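Esterase D (Lactobacillus rhamnosus, PDB 3DKR) probably hydrolyses carboxylic esters, as an enzyme of the alpha/beta hydrolase fold. Local coordinates at residues A[17-31]-A[88-102]. Sequence-based numbering, arbitrary orientation.
Sequences EYEGTDTGVVLLHAY and MTAKYAKVFVFGLSL. With ACT (acetate ion), chain B.
Tyr92 lays one face of its ring over Gly24, whose CA makes a CH-pi contact 4.0 Å from the ring centroid. CB of Lys91 lies against the opposite face. Tyr92 OH accepts a hydrogen bond from Gly20 N at 2.9 Å. It also donates to a water, which in turn donates to Glu17 OE2 and Tyr18 O. A leucine in place of Tyr92 would probably leave Gly20 N and this water without their shared hydroxyl, and Gly24 CA without the ring face that covers it. Lys91 NZ makes salt bridges to OE2 of Glu17, 2.7 Å away and met from above the carboxylate plane, and to OE1 of Glu19, 3.0 Å away on the syn lone pair. His87 holds the other oxygen of Glu17.

Beyond this cluster, strands 23-28 and 94-99 run parallel at the centre of the alpha/beta hydrolase sheet. Seven backbone hydrogen bonds join the two segments, from Lys94 N-Asp22 O to Leu100 N-Leu28 O. On one sheet face, CG1 of Val25, set anti to the backbone N (chi1 -175°), meets the edge of the Phe98 ring, 3.6 Å from CD2. CG2 of Thr23 touches the edge of Phe96. Helix 234-246 packs on this face. On the other face, CB of Val26 stands beside CG1 of Val97 at 4.1 Å, and CG2 of Val26 meets CG of Met88 at 3.6 Å.

The turn from strand 94-99 into helix 101-113 holds Ser101, the predicted nucleophile, at this fold's nucleophile elbow. An acetate, probably from the crystallisation liquor, accepts hydrogen bonds from the N atoms of Tyr31, Ser101 and Leu102. The Tyr31 and Leu102 amides converge on one acetate oxygen, consistent with an oxyanion hole. His226 also bonds the acetate.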
loop_
_atom_site.group_PDB
_atom_site.type_symbol
_atom_site.label_atom_id
_atom_site.label_comp_id
_atom_site.label_asym_id
_atom_site.label_seq_id
_atom_site.Cartn_x
_atom_site.Cartn_y
_atom_site.Cartn_z
ATOM N N GLU A 17 13.452 -5.658 -6.936
ATOM C CA GLU A 17 13.246 -4.909 -8.172
ATOM C C GLU A 17 13.359 -5.815 -9.362
ATOM O O GLU A 17 14.297 -6.613 -9.459
ATOM C CB GLU A 17 14.258 -3.771 -8.318
ATOM C CG GLU A 17 14.025 -2.928 -9.578
ATOM C CD GLU A 17 14.755 -1.591 -9.602
ATOM O OE1 GLU A 17 15.547 -1.290 -8.680
ATOM O OE2 GLU A 17 14.516 -0.827 -10.570
ATOM N N TYR A 18 12.405 -5.678 -10.274
ATOM C CA TYR A 18 12.457 -6.331 -11.562
ATOM C C TYR A 18 12.664 -5.296 -12.641
ATOM O O TYR A 18 11.938 -4.285 -12.697
ATOM C CB TYR A 18 11.144 -7.042 -11.860
ATOM C CG TYR A 18 10.735 -8.087 -10.858
ATOM C CD1 TYR A 18 11.678 -8.804 -10.128
ATOM C CD2 TYR A 18 9.387 -8.388 -10.672
ATOM C CE1 TYR A 18 11.277 -9.783 -9.204
ATOM C CE2 TYR A 18 8.994 -9.352 -9.773
ATOM C CZ TYR A 18 9.937 -10.037 -9.029
ATOM O OH TYR A 18 9.520 -11.014 -8.125
ATOM N N GLU A 19 13.615 -5.566 -13.528
ATOM C CA GLU A 19 13.871 -4.648 -14.643
ATOM C C GLU A 19 12.803 -4.778 -15.694
ATOM O O GLU A 19 12.315 -5.868 -15.965
ATOM C CB GLU A 19 15.230 -4.929 -15.272
ATOM C CG GLU A 19 16.381 -4.867 -14.298
ATOM C CD GLU A 19 16.432 -3.588 -13.497
ATOM O OE1 GLU A 19 16.344 -2.482 -14.097
ATOM O OE2 GLU A 19 16.543 -3.688 -12.244
ATOM N N GLY A 20 12.440 -3.649 -16.298
ATOM C CA GLY A 20 11.524 -3.642 -17.424
ATOM C C GLY A 20 12.097 -2.876 -18.598
ATOM O O GLY A 20 13.323 -2.780 -18.755
ATOM N N THR A 21 11.211 -2.320 -19.423
ATOM C CA THR A 21 11.635 -1.561 -20.601
ATOM C C THR A 21 10.997 -0.168 -20.576
ATOM O O THR A 21 11.654 0.797 -20.160
ATOM C CB THR A 21 11.349 -2.330 -21.914
ATOM O OG1 THR A 21 9.984 -2.761 -21.967
ATOM C CG2 THR A 21 12.271 -3.562 -22.034
ATOM N N ASP A 22 9.734 -0.059 -20.966
ATOM C CA ASP A 22 9.096 1.275 -21.084
ATOM C C ASP A 22 8.406 1.743 -19.807
ATOM O O ASP A 22 8.398 2.942 -19.510
ATOM C CB ASP A 22 8.072 1.319 -22.223
ATOM C CG ASP A 22 6.917 0.373 -22.006
ATOM O OD1 ASP A 22 7.179 -0.849 -22.093
ATOM O OD2 ASP A 22 5.775 0.846 -21.741
ATOM N N THR A 23 7.796 0.814 -19.070
ATOM C CA THR A 23 6.950 1.171 -17.938
ATOM C C THR A 23 7.383 0.460 -16.661
ATOM O O THR A 23 7.676 -0.746 -16.678
ATOM C CB THR A 23 5.481 0.845 -18.219
ATOM O OG1 THR A 23 5.009 1.627 -19.336
ATOM C CG2 THR A 23 4.616 1.164 -17.003
ATOM N N GLY A 24 7.422 1.218 -15.571
ATOM C CA GLY A 24 7.775 0.686 -14.259
ATOM C C GLY A 24 6.667 0.955 -13.273
ATOM O O GLY A 24 5.917 1.934 -13.414
ATOM N N VAL A 25 6.586 0.115 -12.246
ATOM C CA VAL A 25 5.523 0.202 -11.247
ATOM C C VAL A 25 6.125 0.145 -9.852
ATOM O O VAL A 25 6.913 -0.753 -9.559
ATOM C CB VAL A 25 4.529 -0.971 -11.389
ATOM C CG1 VAL A 25 3.362 -0.789 -10.424
ATOM C CG2 VAL A 25 4.016 -1.048 -12.814
ATOM N N VAL A 26 5.744 1.095 -9.005
ATOM C CA VAL A 26 6.112 1.088 -7.597
ATOM C C VAL A 26 4.951 0.484 -6.807
ATOM O O VAL A 26 3.801 0.906 -6.962
ATOM C CB VAL A 26 6.410 2.506 -7.073
ATOM C CG1 VAL A 26 6.648 2.487 -5.574
ATOM C CG2 VAL A 26 7.607 3.129 -7.823
ATOM N N LEU A 27 5.261 -0.514 -5.966
ATOM C CA LEU A 27 4.248 -1.187 -5.135
ATOM C C LEU A 27 4.595 -0.975 -3.667
ATOM O O LEU A 27 5.690 -1.336 -3.239
ATOM C CB LEU A 27 4.185 -2.690 -5.427
ATOM C CG LEU A 27 3.804 -3.068 -6.859
ATOM C CD1 LEU A 27 3.867 -4.587 -7.083
ATOM C CD2 LEU A 27 2.423 -2.560 -7.269
ATOM N N LEU A 28 3.666 -0.354 -2.932
ATOM C CA LEU A 28 3.887 0.077 -1.544
ATOM C C LEU A 28 3.060 -0.783 -0.582
ATOM O O LEU A 28 1.839 -0.876 -0.698
ATOM C CB LEU A 28 3.551 1.559 -1.387
ATOM C CG LEU A 28 4.353 2.465 -2.319
ATOM C CD1 LEU A 28 3.911 3.921 -2.177
ATOM C CD2 LEU A 28 5.875 2.359 -2.053
ATOM N N HIS A 29 3.744 -1.431 0.360
ATOM C CA HIS A 29 3.134 -2.525 1.112
ATOM C C HIS A 29 2.227 -2.102 2.282
ATOM O O HIS A 29 1.962 -0.914 2.479
ATOM C CB HIS A 29 4.204 -3.560 1.520
ATOM C CG HIS A 29 5.202 -3.103 2.546
ATOM N ND1 HIS A 29 4.898 -2.990 3.894
ATOM C CD2 HIS A 29 6.530 -2.856 2.437
ATOM C CE1 HIS A 29 5.994 -2.656 4.556
ATOM N NE2 HIS A 29 6.997 -2.564 3.697
ATOM N N ALA A 30 1.757 -3.104 3.028
ATOM C CA ALA A 30 0.810 -2.905 4.135
ATOM C C ALA A 30 1.481 -2.621 5.469
ATOM O O ALA A 30 2.638 -2.974 5.688
ATOM C CB ALA A 30 -0.059 -4.137 4.276
ATOM N N TYR A 31 0.717 -2.010 6.372
ATOM C CA TYR A 31 1.146 -1.849 7.759
ATOM C C TYR A 31 1.247 -3.248 8.390
ATOM O O TYR A 31 0.327 -4.051 8.273
ATOM C CB TYR A 31 0.119 -1.021 8.497
ATOM C CG TYR A 31 0.456 -0.646 9.917
ATOM C CD1 TYR A 31 1.637 0.005 10.227
ATOM C CD2 TYR A 31 -0.463 -0.867 10.934
ATOM C CE1 TYR A 31 1.927 0.379 11.535
ATOM C CE2 TYR A 31 -0.191 -0.491 12.238
ATOM C CZ TYR A 31 0.995 0.139 12.534
ATOM O OH TYR A 31 1.261 0.530 13.840
ATOM N N MET A 88 12.289 5.194 -9.922
ATOM C CA MET A 88 11.636 4.602 -11.077
ATOM C C MET A 88 11.388 5.643 -12.168
ATOM O O MET A 88 11.568 5.336 -13.356
ATOM C CB MET A 88 10.342 3.901 -10.664
ATOM C CG MET A 88 10.569 2.678 -9.747
ATOM S SD MET A 88 11.533 1.367 -10.535
ATOM C CE MET A 88 10.229 0.397 -11.276
ATOM N N THR A 89 11.019 6.866 -11.789
ATOM C CA THR A 89 10.847 7.914 -12.804
ATOM C C THR A 89 12.190 8.338 -13.421
ATOM O O THR A 89 12.206 9.014 -14.454
ATOM C CB THR A 89 10.127 9.154 -12.267
ATOM O OG1 THR A 89 10.907 9.751 -11.225
ATOM C CG2 THR A 89 8.730 8.817 -11.780
ATOM N N ALA A 90 13.314 7.989 -12.810
ATOM C CA ALA A 90 14.618 8.236 -13.457
ATOM C C ALA A 90 14.875 7.291 -14.643
ATOM O O ALA A 90 15.674 7.616 -15.535
ATOM C CB ALA A 90 15.731 8.099 -12.441
ATOM N N LYS A 91 14.206 6.135 -14.634
ATOM C CA LYS A 91 14.533 4.993 -15.508
ATOM C C LYS A 91 13.522 4.763 -16.627
ATOM O O LYS A 91 13.914 4.424 -17.753
ATOM C CB LYS A 91 14.584 3.684 -14.681
ATOM C CG LYS A 91 15.640 3.615 -13.640
ATOM C CD LYS A 91 15.451 2.391 -12.720
ATOM C CE LYS A 91 15.691 1.093 -13.429
ATOM N NZ LYS A 91 16.242 0.066 -12.477
ATOM N N TYR A 92 12.235 4.893 -16.314
ATOM C CA TYR A 92 11.155 4.422 -17.192
ATOM C C TYR A 92 10.403 5.570 -17.818
ATOM O O TYR A 92 10.212 6.588 -17.188
ATOM C CB TYR A 92 10.161 3.534 -16.424
ATOM C CG TYR A 92 10.819 2.269 -15.976
ATOM C CD1 TYR A 92 11.152 1.307 -16.901
ATOM C CD2 TYR A 92 11.189 2.067 -14.660
ATOM C CE1 TYR A 92 11.810 0.155 -16.533
ATOM C CE2 TYR A 92 11.834 0.910 -14.282
ATOM C CZ TYR A 92 12.140 -0.045 -15.228
ATOM O OH TYR A 92 12.799 -1.208 -14.863
ATOM N N ALA A 93 9.942 5.381 -19.052
ATOM C CA ALA A 93 9.147 6.404 -19.723
ATOM C C ALA A 93 7.875 6.703 -18.945
ATOM O O ALA A 93 7.436 7.844 -18.909
ATOM C CB ALA A 93 8.775 5.950 -21.109
ATOM N N LYS A 94 7.248 5.657 -18.399
ATOM C CA LYS A 94 6.012 5.797 -17.622
ATOM C C LYS A 94 6.120 5.045 -16.317
ATOM O O LYS A 94 6.683 3.949 -16.275
ATOM C CB LYS A 94 4.815 5.281 -18.421
ATOM C CG LYS A 94 4.576 6.052 -19.724
ATOM C CD LYS A 94 3.224 5.701 -20.338
ATOM C CE LYS A 94 3.000 6.377 -21.690
ATOM N NZ LYS A 94 1.643 6.113 -22.252
ATOM N N VAL A 95 5.581 5.647 -15.259
ATOM C CA VAL A 95 5.610 5.036 -13.928
ATOM C C VAL A 95 4.216 5.113 -13.315
ATOM O O VAL A 95 3.559 6.151 -13.384
ATOM C CB VAL A 95 6.635 5.737 -13.033
ATOM C CG1 VAL A 95 6.450 5.335 -11.568
ATOM C CG2 VAL A 95 8.059 5.417 -13.507
ATOM N N PHE A 96 3.804 3.996 -12.720
ATOM C CA PHE A 96 2.568 3.871 -11.960
ATOM C C PHE A 96 2.937 3.564 -10.506
ATOM O O PHE A 96 3.952 2.935 -10.255
ATOM C CB PHE A 96 1.728 2.730 -12.505
ATOM C CG PHE A 96 1.229 2.947 -13.911
ATOM C CD1 PHE A 96 -0.087 3.317 -14.137
ATOM C CD2 PHE A 96 2.075 2.807 -14.999
ATOM C CE1 PHE A 96 -0.550 3.527 -15.438
ATOM C CE2 PHE A 96 1.608 3.024 -16.303
ATOM C CZ PHE A 96 0.298 3.383 -16.503
ATOM N N VAL A 97 2.113 4.007 -9.570
ATOM C CA VAL A 97 2.358 3.769 -8.141
ATOM C C VAL A 97 1.079 3.300 -7.475
ATOM O O VAL A 97 0.053 3.980 -7.565
ATOM C CB VAL A 97 2.833 5.054 -7.466
ATOM C CG1 VAL A 97 3.200 4.789 -6.001
ATOM C CG2 VAL A 97 4.000 5.661 -8.284
ATOM N N PHE A 98 1.158 2.152 -6.791
ATOM C CA PHE A 98 0.006 1.562 -6.095
ATOM C C PHE A 98 0.424 1.115 -4.708
ATOM O O PHE A 98 1.587 0.827 -4.477
ATOM C CB PHE A 98 -0.519 0.315 -6.819
ATOM C CG PHE A 98 -0.844 0.526 -8.272
ATOM C CD1 PHE A 98 -2.080 1.042 -8.654
ATOM C CD2 PHE A 98 0.048 0.128 -9.257
ATOM C CE1 PHE A 98 -2.393 1.211 -9.989
ATOM C CE2 PHE A 98 -0.250 0.320 -10.593
ATOM C CZ PHE A 98 -1.480 0.837 -10.952
ATOM N N GLY A 99 -0.549 0.991 -3.816
ATOM C CA GLY A 99 -0.281 0.448 -2.490
ATOM C C GLY A 99 -1.488 -0.162 -1.831
ATOM O O GLY A 99 -2.612 -0.021 -2.317
ATOM N N LEU A 100 -1.236 -0.874 -0.727
ATOM C CA LEU A 100 -2.303 -1.417 0.129
ATOM C C LEU A 100 -2.835 -0.289 1.031
ATOM O O LEU A 100 -2.813 0.868 0.600
ATOM C CB LEU A 100 -1.818 -2.659 0.893
ATOM C CG LEU A 100 -1.871 -3.903 -0.006
ATOM C CD1 LEU A 100 -0.874 -4.985 0.448
ATOM C CD2 LEU A 100 -3.290 -4.461 -0.063
ATOM N N SER A 101 -3.398 -0.559 2.212
ATOM C CA SER A 101 -4.006 0.576 2.950
ATOM C C SER A 101 -2.949 1.629 3.309
ATOM O O SER A 101 -3.097 2.811 2.980
ATOM C CB SER A 101 -4.796 0.143 4.190
ATOM O OG SER A 101 -5.959 -0.598 3.865
ATOM N N LEU A 102 -1.876 1.197 3.952
ATOM C CA LEU A 102 -0.805 2.110 4.335
ATOM C C LEU A 102 -0.083 2.643 3.097
ATOM O O LEU A 102 -0.022 3.854 2.876
ATOM C CB LEU A 102 0.181 1.415 5.282
ATOM C CG LEU A 102 1.371 2.276 5.688
ATOM C CD1 LEU A 102 0.965 3.456 6.588
ATOM C CD2 LEU A 102 2.418 1.396 6.369
HETATM C C ACT B . -2.598 -2.318 5.233
HETATM O O ACT B . -1.767 -1.361 5.274
HETATM O OXT ACT B . -3.082 -2.663 4.118
HETATM C CH3 ACT B . -3.007 -3.052 6.480
HETATM O O HOH W 1 12.693 -1.598 -12.303
HETATM O O HOH W 2 14.574 2.585 -19.668
#